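Local structure of sulfide-quinone reductase (Aquifex aeolicus, 3HYW) at residues A[136-148]-A[160-174]. The protein oxidises hydrogen sulfide with the help of FAD, passes the electrons to a membrane quinone, and builds up polysulfur chains as product. Numbering follows the deposited sequence.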
loop_
_atom_site.group_PDB
_atom_site.type_symbol
_atom_site.label_atom_id
_atom_site.label_comp_id
_atom_site.label_asym_id
_atom_site.label_seq_id
_atom_site.Cartn_x
_atom_site.Cartn_y
_atom_site.Cartn_z
ATOM N N LEU A 136 -31.696 7.504 10.891
ATOM C CA LEU A 136 -31.296 7.006 9.573
ATOM C C LEU A 136 -32.409 7.145 8.533
ATOM O O LEU A 136 -32.144 7.485 7.374
ATOM C CB LEU A 136 -30.822 5.553 9.653
ATOM C CG LEU A 136 -29.368 5.321 10.078
ATOM C CD1 LEU A 136 -29.105 3.844 10.294
ATOM C CD2 LEU A 136 -28.406 5.884 9.048
ATOM N N GLN A 137 -33.645 6.879 8.953
ATOM C CA GLN A 137 -34.814 7.024 8.081
ATOM C C GLN A 137 -34.880 8.426 7.472
ATOM O O GLN A 137 -35.206 8.586 6.293
ATOM C CB GLN A 137 -36.108 6.691 8.840
ATOM C CG GLN A 137 -36.287 5.204 9.185
ATOM C CD GLN A 137 -36.461 4.312 7.952
ATOM O OE1 GLN A 137 -35.687 3.378 7.734
ATOM N NE2 GLN A 137 -37.474 4.607 7.138
ATOM N N GLU A 138 -34.536 9.425 8.286
ATOM C CA GLU A 138 -34.474 10.834 7.880
ATOM C C GLU A 138 -33.364 11.106 6.849
ATOM O O GLU A 138 -33.503 11.980 5.992
ATOM C CB GLU A 138 -34.285 11.709 9.127
ATOM C CG GLU A 138 -34.341 13.219 8.892
ATOM C CD GLU A 138 -33.950 14.038 10.127
ATOM O OE1 GLU A 138 -33.862 13.463 11.241
ATOM O OE2 GLU A 138 -33.734 15.267 9.981
ATOM N N LEU A 139 -32.264 10.363 6.942
ATOM C CA LEU A 139 -31.172 10.480 5.977
ATOM C C LEU A 139 -31.550 9.932 4.597
ATOM O O LEU A 139 -31.208 10.528 3.576
ATOM C CB LEU A 139 -29.908 9.789 6.495
ATOM C CG LEU A 139 -28.737 9.663 5.514
ATOM C CD1 LEU A 139 -28.036 11.014 5.299
ATOM C CD2 LEU A 139 -27.765 8.597 5.984
ATOM N N TYR A 140 -32.252 8.801 4.572
ATOM C CA TYR A 140 -32.696 8.193 3.316
ATOM C C TYR A 140 -33.706 9.090 2.595
ATOM O O TYR A 140 -33.693 9.188 1.365
ATOM C CB TYR A 140 -33.316 6.807 3.549
ATOM C CG TYR A 140 -32.503 5.845 4.398
ATOM C CD1 TYR A 140 -33.120 5.083 5.393
ATOM C CD2 TYR A 140 -31.126 5.685 4.204
ATOM C CE1 TYR A 140 -32.392 4.184 6.175
ATOM C CE2 TYR A 140 -30.384 4.791 4.989
ATOM C CZ TYR A 140 -31.025 4.048 5.969
ATOM O OH TYR A 140 -30.310 3.163 6.744
ATOM N N ALA A 141 -34.574 9.734 3.377
ATOM C CA ALA A 141 -35.575 10.665 2.868
ATOM C C ALA A 141 -34.922 11.928 2.303
ATOM O O ALA A 141 -35.288 12.396 1.225
ATOM C CB ALA A 141 -36.565 11.022 3.970
ATOM N N ASN A 142 -33.952 12.465 3.041
ATOM C CA ASN A 142 -33.234 13.667 2.633
ATOM C C ASN A 142 -31.724 13.451 2.673
ATOM O O ASN A 142 -31.070 13.797 3.662
ATOM C CB ASN A 142 -33.654 14.857 3.497
ATOM C CG ASN A 142 -35.102 15.253 3.270
ATOM O OD1 ASN A 142 -35.462 15.752 2.200
ATOM N ND2 ASN A 142 -35.943 15.025 4.274
ATOM N N PRO A 143 -31.164 12.862 1.598
ATOM C CA PRO A 143 -29.748 12.474 1.569
ATOM C C PRO A 143 -28.791 13.666 1.672
ATOM O O PRO A 143 -29.050 14.729 1.109
ATOM C CB PRO A 143 -29.602 11.774 0.212
ATOM C CG PRO A 143 -30.714 12.320 -0.619
ATOM C CD PRO A 143 -31.847 12.526 0.335
ATOM N N GLY A 144 -27.704 13.471 2.411
ATOM C CA GLY A 144 -26.682 14.489 2.601
ATOM C C GLY A 144 -25.433 13.835 3.165
ATOM O O GLY A 144 -25.387 12.609 3.284
ATOM N N PRO A 145 -24.418 14.650 3.516
ATOM C CA PRO A 145 -23.128 14.149 3.978
ATOM C C PRO A 145 -23.226 13.341 5.262
ATOM O O PRO A 145 -23.876 13.757 6.224
ATOM C CB PRO A 145 -22.311 15.428 4.224
ATOM C CG PRO A 145 -23.001 16.487 3.479
ATOM C CD PRO A 145 -24.448 16.123 3.477
ATOM N N VAL A 146 -22.578 12.183 5.253
ATOM C CA VAL A 146 -22.454 11.348 6.442
ATOM C C VAL A 146 -21.014 11.369 6.932
ATOM O O VAL A 146 -20.069 11.308 6.136
ATOM C CB VAL A 146 -22.919 9.903 6.162
ATOM C CG1 VAL A 146 -22.507 8.951 7.286
ATOM C CG2 VAL A 146 -24.417 9.875 5.989
ATOM N N VAL A 147 -20.853 11.497 8.243
ATOM C CA VAL A 147 -19.561 11.263 8.874
ATOM C C VAL A 147 -19.701 10.361 10.090
ATOM O O VAL A 147 -20.592 10.528 10.926
ATOM C CB VAL A 147 -18.752 12.582 9.141
ATOM C CG1 VAL A 147 -19.642 13.680 9.623
ATOM C CG2 VAL A 147 -17.593 12.355 10.098
ATOM N N ILE A 148 -18.822 9.374 10.146
ATOM C CA ILE A 148 -18.862 8.339 11.162
ATOM C C ILE A 148 -17.448 8.240 11.716
ATOM O O ILE A 148 -16.493 8.524 11.012
ATOM C CB ILE A 148 -19.338 6.985 10.542
ATOM C CG1 ILE A 148 -20.803 7.097 10.091
ATOM C CG2 ILE A 148 -19.185 5.821 11.533
ATOM C CD1 ILE A 148 -21.205 6.128 8.990
ATOM N N ALA A 160 -17.703 1.059 14.585
ATOM C CA ALA A 160 -17.728 2.232 13.710
ATOM C C ALA A 160 -17.455 1.842 12.260
ATOM O O ALA A 160 -18.142 2.308 11.359
ATOM C CB ALA A 160 -16.734 3.291 14.179
ATOM N N TYR A 161 -16.459 0.981 12.051
ATOM C CA TYR A 161 -16.169 0.427 10.726
ATOM C C TYR A 161 -17.339 -0.385 10.179
ATOM O O TYR A 161 -17.703 -0.248 9.004
ATOM C CB TYR A 161 -14.916 -0.444 10.781
ATOM C CG TYR A 161 -13.656 0.354 10.934
ATOM C CD1 TYR A 161 -13.045 0.928 9.823
ATOM C CD2 TYR A 161 -13.085 0.563 12.187
ATOM C CE1 TYR A 161 -11.891 1.678 9.957
ATOM C CE2 TYR A 161 -11.929 1.310 12.324
ATOM C CZ TYR A 161 -11.341 1.863 11.203
ATOM O OH TYR A 161 -10.194 2.602 11.315
ATOM N N GLU A 162 -17.921 -1.232 11.032
ATOM C CA GLU A 162 -19.087 -2.033 10.658
ATOM C C GLU A 162 -20.236 -1.150 10.209
ATOM O O GLU A 162 -20.801 -1.366 9.140
ATOM C CB GLU A 162 -19.576 -2.891 11.829
ATOM C CG GLU A 162 -18.804 -4.149 12.086
ATOM C CD GLU A 162 -19.500 -5.022 13.114
ATOM O OE1 GLU A 162 -19.732 -4.529 14.242
ATOM O OE2 GLU A 162 -19.833 -6.184 12.789
ATOM N N PHE A 163 -20.579 -0.166 11.039
ATOM C CA PHE A 163 -21.716 0.718 10.781
ATOM C C PHE A 163 -21.532 1.523 9.493
ATOM O O PHE A 163 -22.474 1.691 8.715
ATOM C CB PHE A 163 -21.962 1.660 11.972
ATOM C CG PHE A 163 -23.192 2.523 11.819
ATOM C CD1 PHE A 163 -23.096 3.819 11.311
ATOM C CD2 PHE A 163 -24.448 2.035 12.173
ATOM C CE1 PHE A 163 -24.237 4.616 11.155
ATOM C CE2 PHE A 163 -25.596 2.827 12.022
ATOM C CZ PHE A 163 -25.487 4.119 11.519
ATOM N N ALA A 164 -20.322 2.020 9.274
ATOM C CA ALA A 164 -20.026 2.772 8.062
ATOM C C ALA A 164 -20.238 1.918 6.806
ATOM O O ALA A 164 -20.852 2.370 5.832
ATOM C CB ALA A 164 -18.617 3.322 8.116
ATOM N N LEU A 165 -19.744 0.684 6.832
ATOM C CA LEU A 165 -19.835 -0.188 5.667
ATOM C C LEU A 165 -21.236 -0.766 5.467
ATOM O O LEU A 165 -21.681 -0.950 4.324
ATOM C CB LEU A 165 -18.751 -1.268 5.710
ATOM C CG LEU A 165 -17.378 -0.643 5.447
ATOM C CD1 LEU A 165 -16.258 -1.523 5.908
ATOM C CD2 LEU A 165 -17.216 -0.272 3.975
ATOM N N MET A 166 -21.932 -1.003 6.580
ATOM C CA MET A 166 -23.343 -1.415 6.576
ATOM C C MET A 166 -24.231 -0.335 5.968
ATOM O O MET A 166 -25.138 -0.635 5.194
ATOM C CB MET A 166 -23.827 -1.718 8.000
ATOM C CG MET A 166 -23.256 -2.981 8.601
ATOM S SD MET A 166 -23.913 -3.302 10.253
ATOM C CE MET A 166 -23.163 -4.871 10.559
ATOM N N LEU A 167 -23.970 0.913 6.348
ATOM C CA LEU A 167 -24.712 2.052 5.828
ATOM C C LEU A 167 -24.469 2.231 4.328
ATOM O O LEU A 167 -25.415 2.422 3.575
ATOM C CB LEU A 167 -24.373 3.328 6.605
ATOM C CG LEU A 167 -25.148 4.605 6.247
ATOM C CD1 LEU A 167 -26.668 4.380 6.317
ATOM C CD2 LEU A 167 -24.722 5.763 7.133
ATOM N N HIS A 168 -23.209 2.146 3.902
ATOM C CA HIS A 168 -22.870 2.126 2.471
ATOM C C HIS A 168 -23.680 1.061 1.714
ATOM O O HIS A 168 -24.243 1.335 0.650
ATOM C CB HIS A 168 -21.365 1.884 2.265
ATOM C CG HIS A 168 -21.007 1.505 0.861
ATOM N ND1 HIS A 168 -20.901 2.429 -0.157
ATOM C CD2 HIS A 168 -20.753 0.297 0.298
ATOM C CE1 HIS A 168 -20.589 1.812 -1.282
ATOM N NE2 HIS A 168 -20.494 0.517 -1.034
ATOM N N TYR A 169 -23.711 -0.150 2.268
ATOM C CA TYR A 169 -24.462 -1.263 1.701
ATOM C C TYR A 169 -25.945 -0.910 1.564
ATOM O O TYR A 169 -26.530 -1.082 0.494
ATOM C CB TYR A 169 -24.275 -2.529 2.553
ATOM C CG TYR A 169 -25.160 -3.688 2.139
ATOM C CD1 TYR A 169 -24.777 -4.555 1.115
ATOM C CD2 TYR A 169 -26.379 -3.921 2.776
ATOM C CE1 TYR A 169 -25.593 -5.622 0.728
ATOM C CE2 TYR A 169 -27.200 -4.992 2.397
ATOM C CZ TYR A 169 -26.797 -5.832 1.380
ATOM O OH TYR A 169 -27.602 -6.882 1.008
ATOM N N GLU A 170 -26.531 -0.399 2.646
ATOM C CA GLU A 170 -27.941 -0.005 2.670
ATOM C C GLU A 170 -28.263 1.077 1.641
ATOM O O GLU A 170 -29.271 0.989 0.937
ATOM C CB GLU A 170 -28.339 0.459 4.078
ATOM C CG GLU A 170 -29.797 0.911 4.233
ATOM C CD GLU A 170 -30.808 -0.229 4.137
ATOM O OE1 GLU A 170 -30.473 -1.384 4.495
ATOM O OE2 GLU A 170 -31.950 0.041 3.709
ATOM N N LEU A 171 -27.401 2.091 1.555
ATOM C CA LEU A 171 -27.590 3.191 0.611
ATOM C C LEU A 171 -27.517 2.703 -0.835
ATOM O O LEU A 171 -28.285 3.154 -1.684
ATOM C CB LEU A 171 -26.577 4.318 0.871
ATOM C CG LEU A 171 -26.652 5.009 2.245
ATOM C CD1 LEU A 171 -25.406 5.839 2.534
ATOM C CD2 LEU A 171 -27.911 5.864 2.374
ATOM N N LYS A 172 -26.603 1.772 -1.098
ATOM C CA LYS A 172 -26.476 1.147 -2.412
ATOM C C LYS A 172 -27.691 0.262 -2.730
ATOM O O LYS A 172 -28.106 0.154 -3.886
ATOM C CB LYS A 172 -25.179 0.342 -2.480
ATOM C CG LYS A 172 -24.604 0.185 -3.881
ATOM C CD LYS A 172 -23.165 -0.315 -3.822
ATOM C CE LYS A 172 -22.756 -0.924 -5.152
ATOM N NZ LYS A 172 -21.302 -1.260 -5.201
ATOM N N LYS A 173 -28.254 -0.356 -1.692
ATOM C CA LYS A 173 -29.492 -1.132 -1.800
ATOM C C LYS A 173 -30.657 -0.215 -2.199
ATOM O O LYS A 173 -31.465 -0.561 -3.064
ATOM C CB LYS A 173 -29.773 -1.849 -0.467
ATOM C CG LYS A 173 -30.990 -2.762 -0.444
ATOM C CD LYS A 173 -31.100 -3.503 0.891
ATOM C CE LYS A 173 -32.450 -4.204 1.043
ATOM N NZ LYS A 173 -32.819 -5.028 -0.154
ATOM N N ARG A 174 -30.711 0.958 -1.573
ATOM C CA ARG A 174 -31.750 1.949 -1.832
ATOM C C ARG A 174 -31.467 2.772 -3.098
ATOM O O ARG A 174 -32.297 3.583 -3.521
ATOM C CB ARG A 174 -31.915 2.869 -0.615
ATOM C CG ARG A 174 -32.525 2.183 0.607
ATOM C CD ARG A 174 -32.439 3.061 1.847
ATOM N NE ARG A 174 -33.116 2.461 2.997
ATOM C CZ ARG A 174 -34.379 2.703 3.352
ATOM N NH1 ARG A 174 -35.126 3.549 2.655
ATOM N NH2 ARG A 174 -34.893 2.100 4.416
#
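Tyr140, near the end of helix 126-141, lays its ring against Leu167, Glu170, Leu171 and Arg174 of segment 160-174 and can be followed outward atom by atom. CB meets Arg174 NH1. CG and CD1 lie beneath the guanidinium, whose plane is tilted only 9° from the ring, with Tyr140 CD1 3.4 Å from Arg174 CZ; this is an off-centre cation-pi stack, and Arg174 CD adds a CH-pi contact over the same face. CE1 lies under Arg174 NE and NH2. Along the ring's edge Tyr140 CD2 touches Leu171 CD2 at 3.7 Å and CE2 reaches Leu167 CD1. CZ sits near Glu170 CG and Arg174 NE, and Tyr140 OH ends 3.4 Å from Glu170 CG. A long, flat-ended arginine suits this place because its guanidinium can spread over the ring while Arg174 NE donates to the anti lone pair of Glu170 OE2 (2.8 Å), a bent salt bridge one helical turn back that should limit its turning. Were Tyr140 replaced by an alanine, the guanidinium would probably lose its aromatic floor and a gap would open beside Leu171 CD2.

Helix 158-173 follows strand 146-150 in a beta-alpha-beta crossover to the parallel neighbour 182-185; its 160-173 part runs at 156° to strand residues 146-148, nearly antiparallel. Branched Leu167 fills the corner between strand and preceding helix: with CG anti to the backbone N (chi1 -176°), its CD1 meets Leu136 CD2 at 3.6 Å while CD2 faces Val146 CG1, tip to tip, and Ile148 CD1. Ala164's small side chain lets Ile148 CD1 come within 3.7 Å of Ala164 CA, and the same methyl meets the edge of the Phe163 ring, whose CZ touches Leu136 CD1.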